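Local coordinates for hypothetical protein TM1631 (Thermotoga maritima, PDB 1VPQ) that is of unknown function but belongs to the DUF72 family, folds as a TIM-type barrel and may bind an anionic ligand, at residues Tyr150-Glu155 with His173-Val178; Leu120-Ala125 with Tyr199-Phe204; Lys84-Val89 with Glu102-Phe107. All coordinates share one frame; numbering follows the deposited sequence.

Interaction 1 of 3, residues Tyr150-Glu155 with His173-Val178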
loop_
_atom_site.group_PDB
_atom_site.type_symbol
_atom_site.label_atom_id
_atom_site.label_comp_id
_atom_site.label_asym_id
_atom_site.label_seq_id
_atom_site.Cartn_x
_atom_site.Cartn_y
_atom_site.Cartn_z
ATOM N N TYR A 150 11.152 -10.820 6.325
ATOM C CA TYR A 150 11.508 -9.435 6.033
ATOM C C TYR A 150 10.377 -8.502 6.422
ATOM O O TYR A 150 9.323 -8.951 6.854
ATOM C CB TYR A 150 11.868 -9.278 4.557
ATOM C CG TYR A 150 12.973 -10.210 4.144
ATOM C CD1 TYR A 150 14.220 -10.140 4.750
ATOM C CD2 TYR A 150 12.770 -11.178 3.175
ATOM C CE1 TYR A 150 15.239 -10.995 4.399
ATOM C CE2 TYR A 150 13.794 -12.046 2.811
ATOM C CZ TYR A 150 15.023 -11.945 3.430
ATOM O OH TYR A 150 16.040 -12.792 3.081
ATOM N N GLU A 151 10.606 -7.203 6.273
ATOM C CA GLU A 151 9.646 -6.202 6.720
ATOM C C GLU A 151 8.250 -6.471 6.149
ATOM O O GLU A 151 8.059 -6.452 4.939
ATOM C CB GLU A 151 10.121 -4.789 6.355
ATOM C CG GLU A 151 11.227 -4.239 7.255
ATOM C CD GLU A 151 10.749 -3.828 8.643
ATOM O OE1 GLU A 151 9.536 -3.912 8.916
ATOM O OE2 GLU A 151 11.597 -3.423 9.473
ATOM N N LEU A 152 7.300 -6.714 7.054
ATOM C CA LEU A 152 5.915 -7.037 6.718
ATOM C C LEU A 152 4.918 -6.053 7.342
ATOM O O LEU A 152 5.096 -5.607 8.479
ATOM C CB LEU A 152 5.585 -8.458 7.198
ATOM C CG LEU A 152 4.264 -9.064 6.716
ATOM C CD1 LEU A 152 4.266 -9.274 5.211
ATOM C CD2 LEU A 152 3.975 -10.369 7.427
ATOM N N ALA A 153 3.881 -5.725 6.569
ATOM C CA ALA A 153 2.761 -4.897 7.015
ATOM C C ALA A 153 1.442 -5.530 6.613
ATOM O O ALA A 153 1.334 -6.147 5.543
ATOM C CB ALA A 153 2.850 -3.482 6.441
ATOM N N VAL A 154 0.443 -5.379 7.486
ATOM C CA VAL A 154 -0.881 -5.975 7.267
ATOM C C VAL A 154 -2.014 -4.938 7.364
ATOM O O VAL A 154 -2.037 -4.093 8.272
ATOM C CB VAL A 154 -1.149 -7.172 8.249
ATOM C CG1 VAL A 154 -2.626 -7.592 8.221
ATOM C CG2 VAL A 154 -0.262 -8.380 7.902
ATOM N N GLU A 155 -2.948 -5.052 6.417
ATOM C CA GLU A 155 -4.167 -4.256 6.356
ATOM C C GLU A 155 -5.410 -5.163 6.373
ATOM O O GLU A 155 -5.501 -6.121 5.596
ATOM C CB GLU A 155 -4.184 -3.447 5.048
ATOM C CG GLU A 155 -5.330 -2.450 4.932
ATOM C CD GLU A 155 -5.505 -1.893 3.524
ATOM O OE1 GLU A 155 -4.490 -1.697 2.834
ATOM O OE2 GLU A 155 -6.657 -1.645 3.101
ATOM N N HIS A 173 4.527 -9.986 17.049
ATOM C CA HIS A 173 5.134 -10.599 15.873
ATOM C C HIS A 173 5.827 -9.619 14.932
ATOM O O HIS A 173 6.262 -10.011 13.857
ATOM C CB HIS A 173 4.069 -11.413 15.143
ATOM C CG HIS A 173 3.504 -12.513 15.984
ATOM N ND1 HIS A 173 2.449 -12.319 16.849
ATOM C CD2 HIS A 173 3.895 -13.799 16.146
ATOM C CE1 HIS A 173 2.194 -13.451 17.482
ATOM N NE2 HIS A 173 3.055 -14.364 17.072
ATOM N N GLY A 174 5.950 -8.356 15.350
ATOM C CA GLY A 174 6.654 -7.327 14.573
ATOM C C GLY A 174 6.076 -7.082 13.186
ATOM O O GLY A 174 6.814 -6.908 12.209
ATOM N N ILE A 175 4.752 -7.078 13.097
ATOM C CA ILE A 175 4.060 -6.748 11.851
ATOM C C ILE A 175 3.585 -5.303 11.911
ATOM O O ILE A 175 2.913 -4.899 12.854
ATOM C CB ILE A 175 2.868 -7.674 11.593
ATOM C CG1 ILE A 175 3.343 -9.132 11.496
ATOM C CG2 ILE A 175 2.142 -7.262 10.305
ATOM C CD1 ILE A 175 2.239 -10.169 11.633
ATOM N N THR A 176 3.956 -4.529 10.897
ATOM C CA THR A 176 3.580 -3.128 10.810
ATOM C C THR A 176 2.086 -3.009 10.457
ATOM O O THR A 176 1.587 -3.655 9.528
ATOM C CB THR A 176 4.468 -2.393 9.775
ATOM O OG1 THR A 176 5.828 -2.368 10.244
ATOM C CG2 THR A 176 3.985 -0.965 9.522
ATOM N N PHE A 177 1.384 -2.185 11.229
ATOM C CA PHE A 177 -0.043 -1.959 11.050
ATOM C C PHE A 177 -0.316 -0.930 9.943
ATOM O O PHE A 177 0.218 0.183 9.970
ATOM C CB PHE A 177 -0.672 -1.493 12.371
ATOM C CG PHE A 177 -2.114 -1.119 12.242
ATOM C CD1 PHE A 177 -3.078 -2.093 12.014
ATOM C CD2 PHE A 177 -2.509 0.206 12.317
ATOM C CE1 PHE A 177 -4.406 -1.755 11.882
ATOM C CE2 PHE A 177 -3.833 0.552 12.182
ATOM C CZ PHE A 177 -4.783 -0.424 11.956
ATOM N N VAL A 178 -1.144 -1.311 8.969
ATOM C CA VAL A 178 -1.559 -0.398 7.912
ATOM C C VAL A 178 -2.711 0.479 8.383
ATOM O O VAL A 178 -3.834 0.007 8.565
ATOM C CB VAL A 178 -1.976 -1.151 6.649
ATOM C CG1 VAL A 178 -2.502 -0.183 5.587
ATOM C CG2 VAL A 178 -0.789 -1.920 6.101
HETATM O O HOH W 1 8.234 -7.254 9.522
#
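Val178 packs against the main chain and side chain of the neighbouring strand 152-155. Its CB lies 3.6 Å from Glu155 CB. CG2, anti to its own carbonyl carbon, settles against the carbonyl of Val154, while CG1 runs beside CB and CG of Glu155. The glutamate side chain can be followed outward from there: CB and CG both rest on Val178, Glu155 CD passes Val178 CG1 at 4.0 Å, and Glu155 OE1 is still 3.7 Å from the same CG1. CG stands anti to the backbone N (chi1 -173°) and the chain stays extended beyond it. At the tip, OE1 forms a salt bridge with Arg203 and OE2 a hydrogen bond with His205, so the buried carboxylate has a partner for each oxygen.

The backbones are joined by three hydrogen bonds in parallel register, Thr176 N to Leu152 O, Val154 N to Thr176 O at 2.9 Å, and Val178 N to Val154 O. The last donor sits above the carbonyl plane, 37° out of it. On one face of the sheet Ala153 CB meets Thr176 CB and Val178 CG2; on the other, Val154 CG2 touches Ile175 CG2 at 3.6 Å. Before the strands pair, a water accepts from Leu152 N and donates to Gly174 O, bridging the two segments where Gly174 leaves helix 164-173 with positive phi. Strand 152-155, helix 164-173 and strand 176-181 thus form a beta-alpha-beta crossover, the repeating unit of a TIM-type barrel.

Interaction 2 of 3, residues Leu120-Ala125 with Tyr199-Phe204. With SO4 (sulfate ion), chain B.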
loop_
_atom_site.group_PDB
_atom_site.type_symbol
_atom_site.label_atom_id
_atom_site.label_comp_id
_atom_site.label_asym_id
_atom_site.label_seq_id
_atom_site.Cartn_x
_atom_site.Cartn_y
_atom_site.Cartn_z
ATOM N N LEU A 120 13.519 -2.261 -1.827
ATOM C CA LEU A 120 12.287 -2.702 -1.189
ATOM C C LEU A 120 12.248 -2.298 0.276
ATOM O O LEU A 120 13.082 -2.732 1.067
ATOM C CB LEU A 120 12.141 -4.219 -1.304
ATOM C CG LEU A 120 10.872 -4.810 -0.672
ATOM C CD1 LEU A 120 9.629 -4.080 -1.140
ATOM C CD2 LEU A 120 10.741 -6.290 -0.978
ATOM N N LYS A 121 11.259 -1.477 0.624
ATOM C CA LYS A 121 11.104 -0.953 1.984
ATOM C C LYS A 121 10.136 -1.777 2.842
ATOM O O LYS A 121 10.285 -1.830 4.067
ATOM C CB LYS A 121 10.620 0.505 1.935
ATOM C CG LYS A 121 11.647 1.510 1.414
ATOM C CD LYS A 121 12.730 1.806 2.427
ATOM C CE LYS A 121 13.287 3.211 2.266
ATOM N NZ LYS A 121 14.451 3.449 3.156
ATOM N N MET A 122 9.142 -2.394 2.205
ATOM C CA MET A 122 8.063 -3.079 2.924
ATOM C C MET A 122 7.243 -3.974 1.994
ATOM O O MET A 122 7.050 -3.654 0.820
ATOM C CB MET A 122 7.141 -2.041 3.578
ATOM C CG MET A 122 6.048 -2.578 4.506
ATOM S SD MET A 122 6.590 -3.001 6.165
ATOM C CE MET A 122 7.340 -1.501 6.787
ATOM N N THR A 123 6.776 -5.100 2.535
ATOM C CA THR A 123 5.836 -5.977 1.831
ATOM C C THR A 123 4.455 -5.851 2.465
ATOM O O THR A 123 4.324 -5.832 3.682
ATOM C CB THR A 123 6.316 -7.444 1.824
ATOM O OG1 THR A 123 7.529 -7.529 1.071
ATOM C CG2 THR A 123 5.284 -8.371 1.178
ATOM N N LEU A 124 3.429 -5.752 1.625
ATOM C CA LEU A 124 2.067 -5.497 2.086
ATOM C C LEU A 124 1.182 -6.715 1.899
ATOM O O LEU A 124 1.070 -7.251 0.785
ATOM C CB LEU A 124 1.457 -4.316 1.330
ATOM C CG LEU A 124 -0.004 -3.973 1.640
ATOM C CD1 LEU A 124 -0.165 -3.403 3.051
ATOM C CD2 LEU A 124 -0.559 -3.005 0.612
ATOM N N ALA A 125 0.544 -7.135 2.988
ATOM C CA ALA A 125 -0.494 -8.154 2.935
ATOM C C ALA A 125 -1.826 -7.500 3.246
ATOM O O ALA A 125 -2.127 -7.208 4.409
ATOM C CB ALA A 125 -0.191 -9.275 3.931
ATOM N N TYR A 199 7.846 1.260 12.198
ATOM C CA TYR A 199 7.443 1.861 10.932
ATOM C C TYR A 199 5.936 2.104 10.930
ATOM O O TYR A 199 5.174 1.344 11.536
ATOM C CB TYR A 199 7.833 0.962 9.753
ATOM C CG TYR A 199 9.326 0.849 9.603
ATOM C CD1 TYR A 199 10.045 1.824 8.927
ATOM C CD2 TYR A 199 10.029 -0.212 10.173
ATOM C CE1 TYR A 199 11.430 1.740 8.804
ATOM C CE2 TYR A 199 11.418 -0.306 10.057
ATOM C CZ TYR A 199 12.109 0.676 9.370
ATOM O OH TYR A 199 13.482 0.604 9.241
ATOM N N ALA A 200 5.521 3.187 10.279
ATOM C CA ALA A 200 4.100 3.439 9.998
ATOM C C ALA A 200 3.845 3.279 8.509
ATOM O O ALA A 200 4.725 3.527 7.687
ATOM C CB ALA A 200 3.691 4.824 10.448
ATOM N N TYR A 201 2.625 2.864 8.185
ATOM C CA TYR A 201 2.204 2.631 6.817
ATOM C C TYR A 201 0.763 3.115 6.686
ATOM O O TYR A 201 -0.111 2.612 7.382
ATOM C CB TYR A 201 2.306 1.138 6.502
ATOM C CG TYR A 201 2.353 0.770 5.021
ATOM C CD1 TYR A 201 1.273 1.013 4.173
ATOM C CD2 TYR A 201 3.471 0.147 4.484
ATOM C CE1 TYR A 201 1.320 0.648 2.824
ATOM C CE2 TYR A 201 3.528 -0.217 3.153
ATOM C CZ TYR A 201 2.451 0.026 2.324
ATOM O OH TYR A 201 2.523 -0.339 0.992
ATOM N N PHE A 202 0.516 4.089 5.810
ATOM C CA PHE A 202 -0.839 4.611 5.600
ATOM C C PHE A 202 -1.319 4.282 4.213
ATOM O O PHE A 202 -0.563 4.427 3.257
ATOM C CB PHE A 202 -0.883 6.129 5.749
ATOM C CG PHE A 202 -0.551 6.607 7.116
ATOM C CD1 PHE A 202 0.767 6.598 7.567
ATOM C CD2 PHE A 202 -1.546 7.077 7.958
ATOM C CE1 PHE A 202 1.085 7.045 8.847
ATOM C CE2 PHE A 202 -1.236 7.523 9.236
ATOM C CZ PHE A 202 0.087 7.507 9.680
ATOM N N ARG A 203 -2.582 3.877 4.101
ATOM C CA ARG A 203 -3.210 3.703 2.796
ATOM C C ARG A 203 -4.553 4.432 2.735
ATOM O O ARG A 203 -5.410 4.204 3.570
ATOM C CB ARG A 203 -3.378 2.222 2.473
ATOM C CG ARG A 203 -2.052 1.476 2.326
ATOM C CD ARG A 203 -2.270 0.105 1.720
ATOM N NE ARG A 203 -2.439 0.148 0.268
ATOM C CZ ARG A 203 -3.293 -0.600 -0.431
ATOM N NH1 ARG A 203 -4.125 -1.435 0.167
ATOM N NH2 ARG A 203 -3.338 -0.483 -1.751
ATOM N N PHE A 204 -4.712 5.310 1.742
ATOM C CA PHE A 204 -5.933 6.096 1.565
ATOM C C PHE A 204 -6.647 5.681 0.285
ATOM O O PHE A 204 -6.126 5.864 -0.810
ATOM C CB PHE A 204 -5.609 7.593 1.518
ATOM C CG PHE A 204 -4.786 8.086 2.692
ATOM C CD1 PHE A 204 -5.079 7.696 3.993
ATOM C CD2 PHE A 204 -3.735 8.966 2.491
ATOM C CE1 PHE A 204 -4.320 8.162 5.069
ATOM C CE2 PHE A 204 -2.973 9.441 3.564
ATOM C CZ PHE A 204 -3.267 9.035 4.848
HETATM S S SO4 B . -6.887 -2.289 -2.207
HETATM O O1 SO4 B . -6.882 -2.462 -0.758
HETATM O O2 SO4 B . -7.558 -3.412 -2.851
HETATM O O3 SO4 B . -7.599 -1.058 -2.514
HETATM O O4 SO4 B . -5.511 -2.242 -2.691
#
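Strands 120-125 and 199-204 face each other without pairing: their axes approach to 9.9 Å at an angle of 60°, and Met122 and Tyr201 have the nearest CA atoms. Strands 152-155 and 176-181 lie between them in the sheet, so side chains alone make this contact, across the barrel interior. Met122 and Tyr201 run antiparallel alongside one another, with Met122 CG 3.7 Å from Tyr201 CE2. The methionine is bent at chi2 and chi3, and its terminal CE comes to 3.9 Å from Tyr199 CB. Leu124 CB and CD2 both lie near Tyr201 OH, while CD1 approaches the same ring obliquely. The hydroxyl itself is hydrogen-bonded to Glu54 and Thr82.

Leu124 and Arg203 meet tip to tip. The leucine CD2 lies over one face of the guanidinium, offset toward its rim, and is 3.7 Å from Arg203 NE. A sulfate, probably from the crystallisation liquor, is held at the guanidinium edge. Arg203 NH2 donates to sulfate O4 at 2.9 Å. Arg203 NH1 donates to sulfate O1 at 3.1 Å, and makes a longer bond to O4. NH1 also forms a salt bridge with Glu155, and NH2 one with Glu54. An alanine in place of Arg203 would probably leave Glu54 and Glu155 without this salt-bridge partner and weaken the hold on the sulfate.

The contact therefore passes from an apolar layer of Met122, Leu124 and tyrosine carbon to a buried charge cluster. The two carboxylates and the sulfate probably fix the rotation of the guanidinium, and the sulfate, which Lys84, Arg157 and Tyr220 also bind, is consistent with a pocket suited to an anion.

Interaction 3 of 3, residues Lys84-Val89 with Glu102-Phe107. With SO4 (sulfate ion), chain B.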
loop_
_atom_site.group_PDB
_atom_site.type_symbol
_atom_site.label_atom_id
_atom_site.label_comp_id
_atom_site.label_asym_id
_atom_site.label_seq_id
_atom_site.Cartn_x
_atom_site.Cartn_y
_atom_site.Cartn_z
ATOM N N LYS A 84 2.871 -5.687 -2.877
ATOM C CA LYS A 84 1.828 -6.584 -2.389
ATOM C C LYS A 84 2.277 -8.045 -2.499
ATOM O O LYS A 84 2.873 -8.445 -3.507
ATOM C CB LYS A 84 0.520 -6.381 -3.163
ATOM C CG LYS A 84 -0.319 -5.221 -2.675
ATOM C CD LYS A 84 -1.729 -5.300 -3.233
ATOM C CE LYS A 84 -2.665 -4.310 -2.553
ATOM N NZ LYS A 84 -4.083 -4.491 -2.995
ATOM N N THR A 85 1.978 -8.835 -1.465
ATOM C CA THR A 85 2.168 -10.290 -1.502
ATOM C C THR A 85 1.305 -10.865 -2.622
ATOM O O THR A 85 0.375 -10.199 -3.092
ATOM C CB THR A 85 1.731 -10.995 -0.183
ATOM O OG1 THR A 85 0.320 -10.824 0.014
ATOM C CG2 THR A 85 2.499 -10.469 1.029
ATOM N N PRO A 86 1.588 -12.117 -3.041
ATOM C CA PRO A 86 0.709 -12.731 -4.041
ATOM C C PRO A 86 -0.735 -12.806 -3.541
ATOM O O PRO A 86 -0.973 -12.803 -2.326
ATOM C CB PRO A 86 1.303 -14.133 -4.232
ATOM C CG PRO A 86 2.706 -14.033 -3.741
ATOM C CD PRO A 86 2.680 -13.022 -2.639
ATOM N N GLY A 87 -1.675 -12.840 -4.479
ATOM C CA GLY A 87 -3.104 -12.876 -4.174
ATOM C C GLY A 87 -3.570 -14.112 -3.428
ATOM O O GLY A 87 -4.519 -14.044 -2.658
ATOM N N SER A 88 -2.910 -15.239 -3.659
ATOM C CA SER A 88 -3.190 -16.478 -2.923
ATOM C C SER A 88 -3.022 -16.314 -1.406
ATOM O O SER A 88 -3.809 -16.830 -0.610
ATOM C CB SER A 88 -2.237 -17.580 -3.383
ATOM O OG SER A 88 -0.890 -17.220 -3.121
ATOM N N VAL A 89 -1.970 -15.604 -1.025
ATOM C CA VAL A 89 -1.607 -15.454 0.376
ATOM C C VAL A 89 -2.663 -14.645 1.124
ATOM O O VAL A 89 -3.034 -14.991 2.239
ATOM C CB VAL A 89 -0.200 -14.828 0.511
ATOM C CG1 VAL A 89 0.098 -14.400 1.955
ATOM C CG2 VAL A 89 0.853 -15.823 0.007
ATOM N N GLU A 102 5.111 -22.161 1.005
ATOM C CA GLU A 102 5.662 -22.377 -0.338
ATOM C C GLU A 102 5.483 -21.128 -1.212
ATOM O O GLU A 102 6.433 -20.684 -1.859
ATOM C CB GLU A 102 5.070 -23.616 -1.019
ATOM C CG GLU A 102 5.063 -24.917 -0.174
ATOM C CD GLU A 102 6.431 -25.330 0.399
ATOM O OE1 GLU A 102 7.292 -25.844 -0.361
ATOM O OE2 GLU A 102 6.633 -25.181 1.628
ATOM N N ASP A 103 4.282 -20.549 -1.195
ATOM C CA ASP A 103 3.992 -19.319 -1.962
ATOM C C ASP A 103 4.888 -18.119 -1.605
ATOM O O ASP A 103 5.320 -17.377 -2.490
ATOM C CB ASP A 103 2.509 -18.921 -1.817
ATOM C CG ASP A 103 1.586 -19.704 -2.758
ATOM O OD1 ASP A 103 2.080 -20.502 -3.573
ATOM O OD2 ASP A 103 0.356 -19.518 -2.690
ATOM N N MET A 104 5.156 -17.928 -0.314
ATOM C CA MET A 104 5.967 -16.794 0.149
ATOM C C MET A 104 7.467 -16.995 -0.066
ATOM O O MET A 104 8.181 -16.029 -0.312
ATOM C CB MET A 104 5.682 -16.488 1.624
ATOM C CG MET A 104 4.298 -15.893 1.868
ATOM S SD MET A 104 4.018 -14.361 0.959
ATOM C CE MET A 104 5.169 -13.242 1.770
ATOM N N GLU A 105 7.935 -18.236 0.041
ATOM C CA GLU A 105 9.333 -18.584 -0.269
ATOM C C GLU A 105 9.621 -18.373 -1.749
ATOM O O GLU A 105 10.670 -17.850 -2.122
ATOM C CB GLU A 105 9.635 -20.036 0.109
ATOM C CG GLU A 105 9.769 -20.255 1.615
ATOM C CD GLU A 105 10.116 -21.692 1.990
ATOM O OE1 GLU A 105 9.601 -22.635 1.338
ATOM O OE2 GLU A 105 10.901 -21.874 2.952
ATOM N N ASN A 106 8.678 -18.803 -2.579
ATOM C CA ASN A 106 8.726 -18.587 -4.019
ATOM C C ASN A 106 8.781 -17.096 -4.342
ATOM O O ASN A 106 9.630 -16.638 -5.108
ATOM C CB ASN A 106 7.485 -19.214 -4.654
ATOM C CG ASN A 106 7.557 -19.256 -6.156
ATOM O OD1 ASN A 106 6.783 -18.583 -6.843
ATOM N ND2 ASN A 106 8.484 -20.053 -6.685
ATOM N N PHE A 107 7.856 -16.362 -3.729
ATOM C CA PHE A 107 7.755 -14.903 -3.840
ATOM C C PHE A 107 9.011 -14.191 -3.348
ATOM O O PHE A 107 9.438 -13.217 -3.951
ATOM C CB PHE A 107 6.540 -14.427 -3.044
ATOM C CG PHE A 107 6.492 -12.942 -2.798
ATOM C CD1 PHE A 107 6.010 -12.079 -3.770
ATOM C CD2 PHE A 107 6.883 -12.416 -1.568
ATOM C CE1 PHE A 107 5.937 -10.715 -3.533
ATOM C CE2 PHE A 107 6.818 -11.057 -1.320
ATOM C CZ PHE A 107 6.343 -10.202 -2.299
HETATM S S SO4 B . -6.887 -2.289 -2.207
HETATM O O1 SO4 B . -6.882 -2.462 -0.758
HETATM O O2 SO4 B . -7.558 -3.412 -2.851
HETATM O O3 SO4 B . -7.599 -1.058 -2.514
HETATM O O4 SO4 B . -5.511 -2.242 -2.691
#
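Pro86 lies over one face of the Phe107 ring, its CD 4.0 Å from the ring centroid and 26° off the normal, a CH-pi contact displaced toward the rim. In this TIM-type barrel, the pair joins the turn after strand 80-84 to helix 101-116. With CG anti to the backbone N (chi1 166°), the base of the Phe107 ring comes against Pro86, and Thr85 CA lies over a ring face too.

Next to the ring, Met104 is bent at chi2 and chi3. Its SD meets Val89 CG2 at 3.6 Å, the two side chains crossing at about a right angle, and its CE touches Thr85 CG2. Val89 CG2 also packs on Asp103 CB at 4.0 Å. Leu144 of helix 135-147 adjoins both Val89 and Met104. Pro86 occupies the N-cap position of helix 87-91.

Away from this apolar group, Lys84 extends to the sulfate, with Lys84 NZ 2.7 Å from sulfate O4, and also bonds Gln126. Beside Val89 the two helices are tied by a polar bond: Ser88 OG donates to Asp103 OD2 at 2.6 Å, meeting that oxygen from 45° above the carboxylate plane.

Overall arrangement
Interaction 3 closes first along the chain; interaction 1 follows, nested inside the loop closed by interaction 2. The centres of interactions 1 and 2 are about 8 Å apart, and both belong to the parallel sheet, where strand 152-155 lies beside 120-126 and strand 176-181 beside 199-204. Interaction 3, centred about 15 and 16 Å from them, runs from the end of strand 80-84 to helices 87-91 and 101-116 on the outside of the barrel. Backbone pairing of Thr85 with Leu124 connects it to interaction 2, while the salt bridge of Glu155 with Arg203 links interactions 1 and 2. Lys84, at that strand end, shares the sulfate with Arg203 in what may be an anion pocket.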